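Local structure of putative Acetyltransferase (Lactobacillus plantarum WCFS1, 3EFA) at residues Y48-L53 / I59-L64; M4-S9 / L93-E98; T115-Y120 / P138-H143; G108-E113 / C123-T128. The protein probably transfers an acetyl group from acetyl-coenzyme A to an amine of its substrate, as relatives of the GNAT superfamily do. All coordinates share one frame; numbering follows the deposited sequence.

In the fold
All four contacts draw on one mixed sheet with the strand order of the GNAT fold. Contacts 1 and 2 adjoin at one end, centres about 7 Å apart, because strand 5-9 pairs with strand 48-52. Contacts 3 and 4 interlock at the other, centres about 5 Å apart; contacts 1 and 3 are about 20 Å apart between centres. In GNAT relatives acetyl-coenzyme A lies where the strands equivalent to 71-79 and 107-113 splay apart, here probably between the two pairs of contacts. Helix 88-102 touches both groups: Leu93 packs on Tyr120 of contact 3, and Glu97 OE2 is hydrogen-bonded to Tyr125 OH of contact 4 at 2.9 Å. Formic acid, probably from the crystallisation liquor, binds at contacts 2 and 4.

Contact 1: residues Y48-L53 / I59-L64; sequences YAVLYL and ITTLRL
Ala49 O accepts two hydrogen bonds from the adjacent strand, one from Leu62 N at 3.0 Å in the carbonyl plane and one from Thr61 OG1, also at 3.0 Å, which comes from above that plane. This is the antiparallel hairpin of strands 48-52 and 57-66 in the mixed sheet of the GNAT fold. Ala49 and Leu62 form a hydrogen-bonded pair, completed by Ala49 N to Leu62 O at 2.9 Å. The Thr61 hydroxyl can reach across because chi1 of -176° swings OG1 away from its own amide nitrogen, toward the neighbouring strand. Further along, Leu51 N donates to Thr60 O, whereas Leu51 O is met by Ile59 N at 2.9 Å, an offset consistent with a classic beta bulge.

Side chains divide between two faces. On the face of Tyr48, Val50, Thr61 and Arg63, turned to helix 12-29, the aliphatic part of Arg63 runs alongside the Tyr48 ring, with CD 3.6 Å from Tyr48 CE1. Asp42 ties their polar ends together, accepting from Tyr48 OH and forming a salt bridge with Arg63 NH1, which Asp39 also pairs. On the other face Leu51 CB rests on Thr60 CG2 at 3.6 Å. Beside it Leu51 CD2 touches Ile59 CG1 at 3.8 Å, while Ile59 CD1 meets Leu53 CG at 3.9 Å, those two side chains crossing at about a right angle.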
loop_
_atom_site.group_PDB
_atom_site.type_symbol
_atom_site.label_atom_id
_atom_site.label_comp_id
_atom_site.label_asym_id
_atom_site.label_seq_id
_atom_site.Cartn_x
_atom_site.Cartn_y
_atom_site.Cartn_z
ATOM N N TYR A 48 -20.465 -9.624 6.165
ATOM C CA TYR A 48 -19.574 -9.749 7.328
ATOM C C TYR A 48 -19.294 -11.217 7.640
ATOM O O TYR A 48 -20.113 -12.078 7.351
ATOM C CB TYR A 48 -20.168 -9.022 8.552
ATOM C CG TYR A 48 -20.549 -7.579 8.260
ATOM C CD1 TYR A 48 -19.689 -6.530 8.591
ATOM C CD2 TYR A 48 -21.754 -7.263 7.619
ATOM C CE1 TYR A 48 -20.025 -5.205 8.311
ATOM C CE2 TYR A 48 -22.093 -5.937 7.326
ATOM C CZ TYR A 48 -21.221 -4.907 7.679
ATOM O OH TYR A 48 -21.529 -3.580 7.401
ATOM N N ALA A 49 -18.118 -11.499 8.200
ATOM C CA ALA A 49 -17.781 -12.844 8.662
ATOM C C ALA A 49 -17.900 -12.910 10.185
ATOM O O ALA A 49 -17.256 -12.123 10.879
ATOM C CB ALA A 49 -16.345 -13.246 8.209
ATOM N N VAL A 50 -18.711 -13.844 10.699
ATOM C CA VAL A 50 -18.901 -13.996 12.146
ATOM C C VAL A 50 -18.730 -15.445 12.630
ATOM O O VAL A 50 -19.325 -16.369 12.055
ATOM C CB VAL A 50 -20.307 -13.452 12.600
ATOM C CG1 VAL A 50 -20.501 -13.586 14.117
ATOM C CG2 VAL A 50 -20.505 -12.016 12.172
ATOM N N LEU A 51 -17.927 -15.638 13.685
ATOM C CA LEU A 51 -17.763 -16.956 14.331
ATOM C C LEU A 51 -18.605 -17.081 15.616
ATOM O O LEU A 51 -18.487 -16.270 16.538
ATOM C CB LEU A 51 -16.275 -17.264 14.612
ATOM C CG LEU A 51 -15.863 -18.691 15.063
ATOM C CD1 LEU A 51 -14.420 -19.067 14.654
ATOM C CD2 LEU A 51 -16.083 -18.962 16.584
ATOM N N TYR A 52 -19.456 -18.103 15.661
ATOM C CA TYR A 52 -20.375 -18.349 16.788
ATOM C C TYR A 52 -19.997 -19.625 17.576
ATOM O O TYR A 52 -19.761 -20.692 16.981
ATOM C CB TYR A 52 -21.803 -18.538 16.264
ATOM C CG TYR A 52 -22.412 -17.369 15.504
ATOM C CD1 TYR A 52 -23.287 -16.481 16.137
ATOM C CD2 TYR A 52 -22.148 -17.172 14.142
ATOM C CE1 TYR A 52 -23.861 -15.413 15.445
ATOM C CE2 TYR A 52 -22.722 -16.105 13.436
ATOM C CZ TYR A 52 -23.583 -15.230 14.097
ATOM O OH TYR A 52 -24.165 -14.170 13.415
ATOM N N LEU A 53 -19.936 -19.534 18.902
ATOM C CA LEU A 53 -19.789 -20.756 19.699
ATOM C C LEU A 53 -21.155 -21.408 19.830
ATOM O O LEU A 53 -21.294 -22.626 19.728
ATOM C CB LEU A 53 -19.225 -20.467 21.084
ATOM C CG LEU A 53 -17.740 -20.139 21.149
ATOM C CD1 LEU A 53 -17.267 -20.239 22.587
ATOM C CD2 LEU A 53 -16.948 -21.083 20.257
ATOM N N ILE A 59 -18.533 -14.457 18.821
ATOM C CA ILE A 59 -17.327 -14.110 19.594
ATOM C C ILE A 59 -16.195 -13.392 18.832
ATOM O O ILE A 59 -15.353 -12.719 19.445
ATOM C CB ILE A 59 -16.729 -15.329 20.357
ATOM C CG1 ILE A 59 -16.200 -16.382 19.384
ATOM C CG2 ILE A 59 -17.742 -15.928 21.327
ATOM C CD1 ILE A 59 -15.243 -17.386 20.040
ATOM N N THR A 60 -16.156 -13.533 17.514
ATOM C CA THR A 60 -15.153 -12.823 16.733
ATOM C C THR A 60 -15.715 -12.500 15.338
ATOM O O THR A 60 -16.623 -13.197 14.860
ATOM C CB THR A 60 -13.791 -13.608 16.704
ATOM O OG1 THR A 60 -12.750 -12.777 16.174
ATOM C CG2 THR A 60 -13.903 -14.907 15.891
ATOM N N THR A 61 -15.213 -11.426 14.717
ATOM C CA THR A 61 -15.768 -10.933 13.449
ATOM C C THR A 61 -14.751 -10.193 12.575
ATOM O O THR A 61 -13.755 -9.666 13.066
ATOM C CB THR A 61 -16.995 -9.977 13.682
ATOM O OG1 THR A 61 -17.564 -9.595 12.423
ATOM C CG2 THR A 61 -16.568 -8.710 14.413
ATOM N N LEU A 62 -15.019 -10.159 11.277
ATOM C CA LEU A 62 -14.308 -9.271 10.350
ATOM C C LEU A 62 -15.235 -8.802 9.206
ATOM O O LEU A 62 -16.263 -9.429 8.930
ATOM C CB LEU A 62 -13.023 -9.932 9.813
ATOM C CG LEU A 62 -13.081 -11.179 8.916
ATOM C CD1 LEU A 62 -13.443 -10.837 7.468
ATOM C CD2 LEU A 62 -11.746 -11.924 8.966
ATOM N N ARG A 63 -14.875 -7.695 8.558
ATOM C CA ARG A 63 -15.683 -7.140 7.474
ATOM C C ARG A 63 -15.058 -7.443 6.104
ATOM O O ARG A 63 -13.853 -7.224 5.884
ATOM C CB ARG A 63 -15.881 -5.618 7.660
ATOM C CG ARG A 63 -16.809 -4.945 6.600
ATOM C CD ARG A 63 -17.177 -3.485 6.941
ATOM N NE ARG A 63 -16.098 -2.533 6.635
ATOM C CZ ARG A 63 -16.193 -1.205 6.737
ATOM N NH1 ARG A 63 -17.334 -0.633 7.141
ATOM N NH2 ARG A 63 -15.142 -0.440 6.425
ATOM N N LEU A 64 -15.870 -7.943 5.177
ATOM C CA LEU A 64 -15.357 -8.230 3.834
ATOM C C LEU A 64 -15.382 -6.976 2.940
ATOM O O LEU A 64 -16.443 -6.389 2.716
ATOM C CB LEU A 64 -16.110 -9.422 3.217
ATOM C CG LEU A 64 -15.877 -10.676 4.088
ATOM C CD1 LEU A 64 -17.116 -11.513 4.313
ATOM C CD2 LEU A 64 -14.706 -11.542 3.575
#

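Contact 2: residues M4-S9 / L93-E98; sequences MKIIFS and LTAAEE. With FMT (formic acid), chain E.
Phe8 presents the far end of its ring to helix 88-102, with CZ 3.8 Å from both Ala95 O and Ala96 CA. Its CG stands opposite the carbonyl carbon, beside the backbone N (chi1 -63°), and from there the ring extends to the helix. The neighbouring ring atom Phe8 CE1 lies 4.0 Å from Ala96 CB, and the ring as a whole meets the helix backbone obliquely. Two residues back along the strand, Ile6 CD1 touches Ala95 CB, also at 4.0 Å. Ile6 and Phe8 alternate with residues whose side chains leave on the other face of the sheet, so both reach the same helix.

A second shell sets these groups in place. The Phe8 ring stacks with Trp99 of the same helix and leans on Ala49 and Leu64, while Ala96 is backed by Leu62 and Phe74. Backbone bonds from Lys5, Ile7 and Ser9 to strand 48-52 hold strand 5-9 at the margin of the GNAT sheet. Ile6 N, facing the other way, donates to O2 of a formic acid molecule at 3.1 Å in a bond of 162°. An alanine in place of Phe8 would probably leave Trp99 without its stacking partner and open a gap between the strand and the backbone at Ala95 and Ala96.

The strand and helix segments cross at -43°, with their axes 10.2 Å apart at closest approach. No hydrogen bond joins them; two small alanines offer methyls and backbone to larger apolar side chains, so between these two segments the join is apolar, van der Waals packing of a partly buried surface.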
loop_
_atom_site.group_PDB
_atom_site.type_symbol
_atom_site.label_atom_id
_atom_site.label_comp_id
_atom_site.label_asym_id
_atom_site.label_seq_id
_atom_site.Cartn_x
_atom_site.Cartn_y
_atom_site.Cartn_z
HETATM N N MSE A 4 -19.331 -25.256 17.068
HETATM C CA MSE A 4 -18.910 -23.925 16.652
HETATM C C MSE A 4 -19.326 -23.700 15.198
HETATM O O MSE A 4 -19.217 -24.609 14.371
HETATM C CB MSE A 4 -17.386 -23.807 16.799
HETATM C CG MSE A 4 -16.769 -22.528 16.241
HETATM SE SE MSE A 4 -16.155 -22.613 14.377
HETATM C CE MSE A 4 -14.691 -23.863 14.618
ATOM N N LYS A 5 -19.814 -22.502 14.882
ATOM C CA LYS A 5 -20.238 -22.211 13.510
ATOM C C LYS A 5 -19.720 -20.870 12.961
ATOM O O LYS A 5 -19.617 -19.882 13.693
ATOM C CB LYS A 5 -21.763 -22.237 13.428
ATOM C CG LYS A 5 -22.308 -22.319 12.017
ATOM C CD LYS A 5 -23.829 -22.243 12.029
ATOM C CE LYS A 5 -24.423 -22.561 10.663
ATOM N NZ LYS A 5 -25.883 -22.256 10.627
ATOM N N ILE A 6 -19.424 -20.838 11.663
ATOM C CA ILE A 6 -18.979 -19.616 10.984
ATOM C C ILE A 6 -19.944 -19.205 9.863
ATOM O O ILE A 6 -20.337 -20.035 9.050
ATOM C CB ILE A 6 -17.560 -19.796 10.385
ATOM C CG1 ILE A 6 -16.521 -19.983 11.500
ATOM C CG2 ILE A 6 -17.197 -18.613 9.479
ATOM C CD1 ILE A 6 -15.150 -20.523 11.003
ATOM N N ILE A 7 -20.303 -17.923 9.813
ATOM C CA ILE A 7 -21.273 -17.418 8.837
ATOM C C ILE A 7 -20.763 -16.214 8.030
ATOM O O ILE A 7 -20.260 -15.245 8.595
ATOM C CB ILE A 7 -22.632 -17.058 9.533
ATOM C CG1 ILE A 7 -23.275 -18.321 10.119
ATOM C CG2 ILE A 7 -23.608 -16.342 8.564
ATOM C CD1 ILE A 7 -24.615 -18.078 10.762
ATOM N N PHE A 8 -20.899 -16.296 6.707
ATOM C CA PHE A 8 -20.548 -15.204 5.794
ATOM C C PHE A 8 -21.813 -14.690 5.108
ATOM O O PHE A 8 -22.373 -15.393 4.276
ATOM C CB PHE A 8 -19.586 -15.689 4.686
ATOM C CG PHE A 8 -18.253 -16.183 5.181
ATOM C CD1 PHE A 8 -17.215 -15.292 5.445
ATOM C CD2 PHE A 8 -18.013 -17.551 5.334
ATOM C CE1 PHE A 8 -15.965 -15.758 5.893
ATOM C CE2 PHE A 8 -16.771 -18.027 5.775
ATOM C CZ PHE A 8 -15.744 -17.130 6.061
ATOM N N SER A 9 -22.255 -13.471 5.417
ATOM C CA SER A 9 -23.486 -12.952 4.800
ATOM C C SER A 9 -23.867 -11.530 5.213
ATOM O O SER A 9 -23.327 -10.984 6.178
ATOM C CB SER A 9 -24.678 -13.896 5.079
ATOM O OG SER A 9 -25.292 -13.615 6.330
ATOM N N LEU A 93 -9.987 -16.012 10.220
ATOM C CA LEU A 93 -9.221 -15.522 9.086
ATOM C C LEU A 93 -8.867 -16.636 8.100
ATOM O O LEU A 93 -9.019 -16.466 6.879
ATOM C CB LEU A 93 -7.954 -14.805 9.556
ATOM C CG LEU A 93 -7.035 -14.276 8.449
ATOM C CD1 LEU A 93 -7.746 -13.199 7.602
ATOM C CD2 LEU A 93 -5.704 -13.744 9.030
ATOM N N THR A 94 -8.398 -17.766 8.627
ATOM C CA THR A 94 -8.119 -18.944 7.792
ATOM C C THR A 94 -9.363 -19.353 6.991
ATOM O O THR A 94 -9.260 -19.711 5.819
ATOM C CB THR A 94 -7.604 -20.150 8.626
ATOM O OG1 THR A 94 -6.359 -19.817 9.255
ATOM C CG2 THR A 94 -7.399 -21.388 7.749
ATOM N N ALA A 95 -10.546 -19.272 7.605
ATOM C CA ALA A 95 -11.776 -19.554 6.852
ATOM C C ALA A 95 -12.147 -18.463 5.826
ATOM O O ALA A 95 -12.624 -18.767 4.736
ATOM C CB ALA A 95 -12.946 -19.861 7.791
ATOM N N ALA A 96 -11.915 -17.201 6.164
ATOM C CA ALA A 96 -12.218 -16.103 5.236
ATOM C C ALA A 96 -11.331 -16.110 3.979
ATOM O O ALA A 96 -11.805 -15.784 2.877
ATOM C CB ALA A 96 -12.150 -14.735 5.956
ATOM N N GLU A 97 -10.058 -16.484 4.139
ATOM C CA GLU A 97 -9.162 -16.663 2.986
ATOM C C GLU A 97 -9.701 -17.703 1.996
ATOM O O GLU A 97 -9.733 -17.467 0.788
ATOM C CB GLU A 97 -7.723 -17.011 3.426
ATOM C CG GLU A 97 -6.971 -15.830 4.065
ATOM C CD GLU A 97 -5.565 -16.177 4.564
ATOM O OE1 GLU A 97 -5.027 -17.249 4.212
ATOM O OE2 GLU A 97 -4.989 -15.361 5.313
ATOM N N GLU A 98 -10.139 -18.846 2.513
ATOM C CA GLU A 98 -10.709 -19.906 1.681
ATOM C C GLU A 98 -12.016 -19.452 0.977
ATOM O O GLU A 98 -12.225 -19.728 -0.211
ATOM C CB GLU A 98 -10.895 -21.188 2.514
ATOM C CG GLU A 98 -11.798 -22.260 1.898
ATOM C CD GLU A 98 -11.222 -22.866 0.620
ATOM O OE1 GLU A 98 -10.001 -23.127 0.573
ATOM O OE2 GLU A 98 -11.996 -23.089 -0.339
HETATM C C FMT E . -18.206 -23.621 10.666
HETATM O O1 FMT E . -17.238 -24.372 10.476
HETATM O O2 FMT E . -19.064 -23.341 9.823
#

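Contact 3: residues T115-Y120 / P138-H143; sequences TAQRFY and PVVIMH
Met142, present as selenomethionine, lays its SE atom against Tyr120 CB at 3.8 Å and sits obliquely beside the tyrosine ring. It is a Met-aromatic contact, with SE 5.4 Å from the ring centroid and 62° off the ring normal. In the GNAT fold it joins the short helix 117-122, which follows strand 107-113, to strand 139-145 of the sheet beneath.

The Met142 side chain runs extended as far as the selenium and then bends (chi3 69°), which carries its terminal methyl under the first turn of the helix. There CE comes within 3.8 Å of Gln117 O and 4.0 Å of Tyr120 CB. The Tyr120 ring is fixed from other directions as well: Phe119 CD2 lies 3.8 Å above the plane, over the middle of one face, and Ile110 of strand 107-113 packs on the ring too. Tyr125 adds a further neighbour to Met142.

At the helix start the side chains approach less closely. No hydrogen bond crosses between the segments, and the Gln117 amide turns its NE2 to Glu121 in its own helix. Its other end, Gln117 OE1, lies 4.3 Å from the methyl Val140 CG1.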
loop_
_atom_site.group_PDB
_atom_site.type_symbol
_atom_site.label_atom_id
_atom_site.label_comp_id
_atom_site.label_asym_id
_atom_site.label_seq_id
_atom_site.Cartn_x
_atom_site.Cartn_y
_atom_site.Cartn_z
ATOM N N THR A 115 1.292 -2.841 16.211
ATOM C CA THR A 115 1.449 -3.865 17.240
ATOM C C THR A 115 1.048 -5.283 16.809
ATOM O O THR A 115 1.406 -6.261 17.463
ATOM C CB THR A 115 0.678 -3.491 18.523
ATOM O OG1 THR A 115 0.605 -4.633 19.382
ATOM C CG2 THR A 115 -0.736 -3.029 18.194
ATOM N N ALA A 116 0.314 -5.401 15.708
ATOM C CA ALA A 116 -0.123 -6.717 15.235
ATOM C C ALA A 116 0.753 -7.296 14.115
ATOM O O ALA A 116 0.447 -8.353 13.566
ATOM C CB ALA A 116 -1.590 -6.661 14.794
ATOM N N GLN A 117 1.845 -6.614 13.782
ATOM C CA GLN A 117 2.660 -7.027 12.644
ATOM C C GLN A 117 3.035 -8.520 12.708
ATOM O O GLN A 117 2.799 -9.267 11.750
ATOM C CB GLN A 117 3.902 -6.125 12.490
ATOM C CG GLN A 117 4.883 -6.592 11.414
ATOM C CD GLN A 117 5.918 -5.527 11.008
ATOM O OE1 GLN A 117 5.754 -4.330 11.277
ATOM N NE2 GLN A 117 6.981 -5.970 10.335
ATOM N N ARG A 118 3.597 -8.948 13.839
ATOM C CA ARG A 118 4.108 -10.315 13.980
ATOM C C ARG A 118 3.027 -11.367 13.826
ATOM O O ARG A 118 3.233 -12.395 13.174
ATOM C CB ARG A 118 4.811 -10.517 15.323
ATOM C CG ARG A 118 5.337 -11.946 15.508
ATOM C CD ARG A 118 5.981 -12.153 16.880
ATOM N NE ARG A 118 6.678 -13.437 17.038
ATOM C CZ ARG A 118 7.335 -14.091 16.077
ATOM N NH1 ARG A 118 7.415 -13.599 14.845
ATOM N NH2 ARG A 118 7.928 -15.248 16.356
ATOM N N PHE A 119 1.884 -11.111 14.455
ATOM C CA PHE A 119 0.710 -11.962 14.319
ATOM C C PHE A 119 0.418 -12.244 12.837
ATOM O O PHE A 119 0.322 -13.406 12.430
ATOM C CB PHE A 119 -0.486 -11.296 15.009
ATOM C CG PHE A 119 -1.793 -12.022 14.827
ATOM C CD1 PHE A 119 -2.109 -13.129 15.610
ATOM C CD2 PHE A 119 -2.719 -11.583 13.891
ATOM C CE1 PHE A 119 -3.330 -13.797 15.450
ATOM C CE2 PHE A 119 -3.930 -12.240 13.728
ATOM C CZ PHE A 119 -4.238 -13.351 14.508
ATOM N N TYR A 120 0.308 -11.190 12.027
ATOM C CA TYR A 120 -0.012 -11.376 10.609
ATOM C C TYR A 120 1.122 -12.041 9.821
ATOM O O TYR A 120 0.861 -12.770 8.859
ATOM C CB TYR A 120 -0.509 -10.068 9.954
ATOM C CG TYR A 120 -1.903 -9.691 10.434
ATOM C CD1 TYR A 120 -3.008 -10.483 10.112
ATOM C CD2 TYR A 120 -2.114 -8.569 11.231
ATOM C CE1 TYR A 120 -4.280 -10.164 10.566
ATOM C CE2 TYR A 120 -3.386 -8.239 11.687
ATOM C CZ TYR A 120 -4.468 -9.043 11.350
ATOM O OH TYR A 120 -5.740 -8.724 11.798
ATOM N N PRO A 138 -0.145 4.413 14.506
ATOM C CA PRO A 138 0.645 3.752 13.446
ATOM C C PRO A 138 -0.018 2.530 12.779
ATOM O O PRO A 138 -0.526 1.624 13.456
ATOM C CB PRO A 138 1.928 3.304 14.167
ATOM C CG PRO A 138 1.827 3.829 15.563
ATOM C CD PRO A 138 0.389 4.114 15.843
ATOM N N VAL A 139 0.034 2.514 11.448
ATOM C CA VAL A 139 -0.534 1.453 10.628
ATOM C C VAL A 139 0.515 0.900 9.653
ATOM O O VAL A 139 1.435 1.613 9.256
ATOM C CB VAL A 139 -1.701 1.994 9.795
ATOM C CG1 VAL A 139 -2.688 0.880 9.457
ATOM C CG2 VAL A 139 -2.398 3.114 10.541
ATOM N N VAL A 140 0.375 -0.367 9.269
ATOM C CA VAL A 140 1.207 -0.942 8.217
ATOM C C VAL A 140 0.346 -1.633 7.173
ATOM O O VAL A 140 -0.648 -2.273 7.503
ATOM C CB VAL A 140 2.248 -1.950 8.759
ATOM C CG1 VAL A 140 3.490 -1.219 9.288
ATOM C CG2 VAL A 140 1.627 -2.871 9.827
ATOM N N ILE A 141 0.734 -1.495 5.910
ATOM C CA ILE A 141 0.021 -2.133 4.808
ATOM C C ILE A 141 0.643 -3.501 4.532
ATOM O O ILE A 141 1.846 -3.596 4.285
ATOM C CB ILE A 141 0.078 -1.244 3.537
ATOM C CG1 ILE A 141 -0.232 0.216 3.891
ATOM C CG2 ILE A 141 -0.874 -1.753 2.453
ATOM C CD1 ILE A 141 -1.632 0.445 4.401
HETATM N N MSE A 142 -0.171 -4.556 4.577
HETATM C CA MSE A 142 0.325 -5.930 4.440
HETATM C C MSE A 142 -0.390 -6.733 3.345
HETATM O O MSE A 142 -1.590 -6.586 3.136
HETATM C CB MSE A 142 0.251 -6.677 5.791
HETATM C CG MSE A 142 0.874 -5.903 6.968
HETATM SE SE MSE A 142 1.053 -6.883 8.680
HETATM C CE MSE A 142 2.453 -8.138 8.117
ATOM N N HIS A 143 0.354 -7.589 2.650
ATOM C CA HIS A 143 -0.242 -8.446 1.628
ATOM C C HIS A 143 0.167 -9.915 1.776
ATOM O O HIS A 143 1.157 -10.244 2.429
ATOM C CB HIS A 143 0.069 -7.917 0.213
ATOM C CG HIS A 143 -0.624 -6.626 -0.108
ATOM N ND1 HIS A 143 0.005 -5.400 -0.025
ATOM C CD2 HIS A 143 -1.906 -6.365 -0.464
ATOM C CE1 HIS A 143 -0.855 -4.444 -0.333
ATOM N NE2 HIS A 143 -2.023 -5.003 -0.599
#

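Contact 4: residues G108-E113 / C123-T128; sequences GEIHGE and CGYRVT. With FMT (formic acid), chain D.
Tyr125 packs so closely against Gly108 that any beta carbon at this glycine would lie only 2.9 Å from Tyr125 OH. The missing side chain lets the ring slide in edge-on, with Tyr125 CE1 3.9 Å from Gly108 C. Ile110 comes in obliquely: its CG1 stands 4.1 Å from the Tyr125 ring centroid, 29° off the normal, in an off-centre CH-pi contact whose closest atom is Tyr125 CE1 at 3.6 Å. The two side chains cross at about a right angle.

No hydrogen bond links the two segments, because strand 139-145 runs between strands 107-113 and 126-129, an order that belongs to the GNAT fold. It bonds to Gly108 through Lys144 on one side and to Arg126 through His143 on the other. The Tyr125 side chain crosses this middle strand on the face carrying helix 88-102, touching Met142 and Lys144, and its hydroxyl is hydrogen-bonded to Glu97 of that helix. Just before it, Gly124 ends helix 117-122 in a Schellman motif, with a positive phi of 100°.

Arg126 heads elsewhere. Its chain is extended from CG to NE, and NH1 donates to O2 of a formic acid at 2.8 Å, a bent bond (140°) that meets the guanidinium near its plane. Gln145 N also binds this formic acid. Thr128 CG2 lies 3.6 Å above one face of the guanidinium, and Ala68 of the second subunit packs against the same arginine. A leucine here has no N-H to offer, and would probably leave the formic acid more loosely held, with Gln145 N remaining, and Thr128 CG2 without the flat group it lies over.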
loop_
_atom_site.group_PDB
_atom_site.type_symbol
_atom_site.label_atom_id
_atom_site.label_comp_id
_atom_site.label_asym_id
_atom_site.label_seq_id
_atom_site.Cartn_x
_atom_site.Cartn_y
_atom_site.Cartn_z
ATOM N N GLY A 108 -4.753 -11.530 -0.289
ATOM C CA GLY A 108 -5.318 -10.951 0.915
ATOM C C GLY A 108 -4.644 -9.625 1.205
ATOM O O GLY A 108 -3.467 -9.419 0.854
ATOM N N GLU A 109 -5.379 -8.727 1.855
ATOM C CA GLU A 109 -4.873 -7.396 2.170
ATOM C C GLU A 109 -5.321 -6.974 3.572
ATOM O O GLU A 109 -6.516 -7.098 3.923
ATOM C CB GLU A 109 -5.353 -6.375 1.118
ATOM C CG GLU A 109 -4.968 -4.905 1.411
ATOM C CD GLU A 109 -5.379 -3.938 0.293
ATOM O OE1 GLU A 109 -6.430 -3.264 0.428
ATOM O OE2 GLU A 109 -4.646 -3.844 -0.724
ATOM N N ILE A 110 -4.370 -6.477 4.366
ATOM C CA ILE A 110 -4.655 -6.022 5.729
ATOM C C ILE A 110 -4.070 -4.637 5.975
ATOM O O ILE A 110 -2.905 -4.398 5.635
ATOM C CB ILE A 110 -4.020 -6.970 6.785
ATOM C CG1 ILE A 110 -4.569 -8.395 6.658
ATOM C CG2 ILE A 110 -4.165 -6.391 8.224
ATOM C CD1 ILE A 110 -6.005 -8.544 7.075
ATOM N N HIS A 111 -4.849 -3.730 6.570
ATOM C CA HIS A 111 -4.275 -2.465 7.068
ATOM C C HIS A 111 -4.233 -2.546 8.600
ATOM O O HIS A 111 -5.128 -2.057 9.274
ATOM C CB HIS A 111 -5.085 -1.222 6.626
ATOM C CG HIS A 111 -5.008 -0.918 5.159
ATOM N ND1 HIS A 111 -5.577 0.210 4.603
ATOM C CD2 HIS A 111 -4.422 -1.585 4.132
ATOM C CE1 HIS A 111 -5.353 0.219 3.298
ATOM N NE2 HIS A 111 -4.651 -0.855 2.987
ATOM N N GLY A 112 -3.197 -3.162 9.154
ATOM C CA GLY A 112 -3.188 -3.464 10.575
ATOM C C GLY A 112 -2.486 -2.450 11.462
ATOM O O GLY A 112 -1.711 -1.609 10.992
ATOM N N GLU A 113 -2.765 -2.534 12.760
ATOM C CA GLU A 113 -2.077 -1.704 13.743
ATOM C C GLU A 113 -0.652 -2.211 13.833
ATOM O O GLU A 113 -0.417 -3.407 13.681
ATOM C CB GLU A 113 -2.791 -1.764 15.109
ATOM C CG GLU A 113 -4.250 -1.295 15.052
ATOM C CD GLU A 113 -4.934 -1.246 16.422
ATOM O OE1 GLU A 113 -6.071 -1.762 16.539
ATOM O OE2 GLU A 113 -4.346 -0.686 17.375
ATOM N N CYS A 123 0.786 -15.645 10.020
ATOM C CA CYS A 123 -0.265 -16.099 9.111
ATOM C C CYS A 123 0.146 -15.985 7.643
ATOM O O CYS A 123 -0.635 -16.330 6.754
ATOM C CB CYS A 123 -1.586 -15.351 9.353
ATOM S SG CYS A 123 -2.308 -15.580 11.003
ATOM N N GLY A 124 1.357 -15.485 7.391
ATOM C CA GLY A 124 1.890 -15.429 6.037
ATOM C C GLY A 124 1.829 -14.097 5.295
ATOM O O GLY A 124 2.133 -14.049 4.098
ATOM N N TYR A 125 1.449 -13.020 5.982
ATOM C CA TYR A 125 1.466 -11.670 5.384
ATOM C C TYR A 125 2.855 -11.013 5.487
ATOM O O TYR A 125 3.663 -11.390 6.336
ATOM C CB TYR A 125 0.393 -10.765 6.026
ATOM C CG TYR A 125 -1.031 -11.197 5.727
ATOM C CD1 TYR A 125 -1.814 -10.514 4.788
ATOM C CD2 TYR A 125 -1.587 -12.302 6.370
ATOM C CE1 TYR A 125 -3.119 -10.923 4.496
ATOM C CE2 TYR A 125 -2.873 -12.723 6.092
ATOM C CZ TYR A 125 -3.639 -12.036 5.156
ATOM O OH TYR A 125 -4.912 -12.475 4.892
ATOM N N ARG A 126 3.131 -10.046 4.609
ATOM C CA ARG A 126 4.349 -9.221 4.701
ATOM C C ARG A 126 4.049 -7.718 4.499
ATOM O O ARG A 126 3.158 -7.352 3.733
ATOM C CB ARG A 126 5.407 -9.692 3.684
ATOM C CG ARG A 126 4.942 -9.493 2.257
ATOM C CD ARG A 126 5.984 -9.840 1.200
ATOM N NE ARG A 126 5.684 -9.155 -0.060
ATOM C CZ ARG A 126 4.557 -9.327 -0.752
ATOM N NH1 ARG A 126 3.612 -10.156 -0.305
ATOM N NH2 ARG A 126 4.361 -8.661 -1.886
ATOM N N VAL A 127 4.804 -6.854 5.177
ATOM C CA VAL A 127 4.672 -5.408 4.997
ATOM C C VAL A 127 5.034 -5.006 3.569
ATOM O O VAL A 127 6.071 -5.422 3.060
ATOM C CB VAL A 127 5.591 -4.632 5.968
ATOM C CG1 VAL A 127 5.432 -3.107 5.773
ATOM C CG2 VAL A 127 5.316 -5.052 7.427
ATOM N N THR A 128 4.172 -4.228 2.912
ATOM C CA THR A 128 4.514 -3.660 1.599
ATOM C C THR A 128 4.606 -2.137 1.632
ATOM O O THR A 128 5.061 -1.526 0.676
ATOM C CB THR A 128 3.544 -4.068 0.442
ATOM O OG1 THR A 128 2.191 -3.759 0.800
ATOM C CG2 THR A 128 3.673 -5.558 0.081
HETATM C C FMT D . 3.110 -13.579 1.034
HETATM O O1 FMT D . 2.779 -13.950 -0.097
HETATM O O2 FMT D . 3.525 -12.450 1.319
#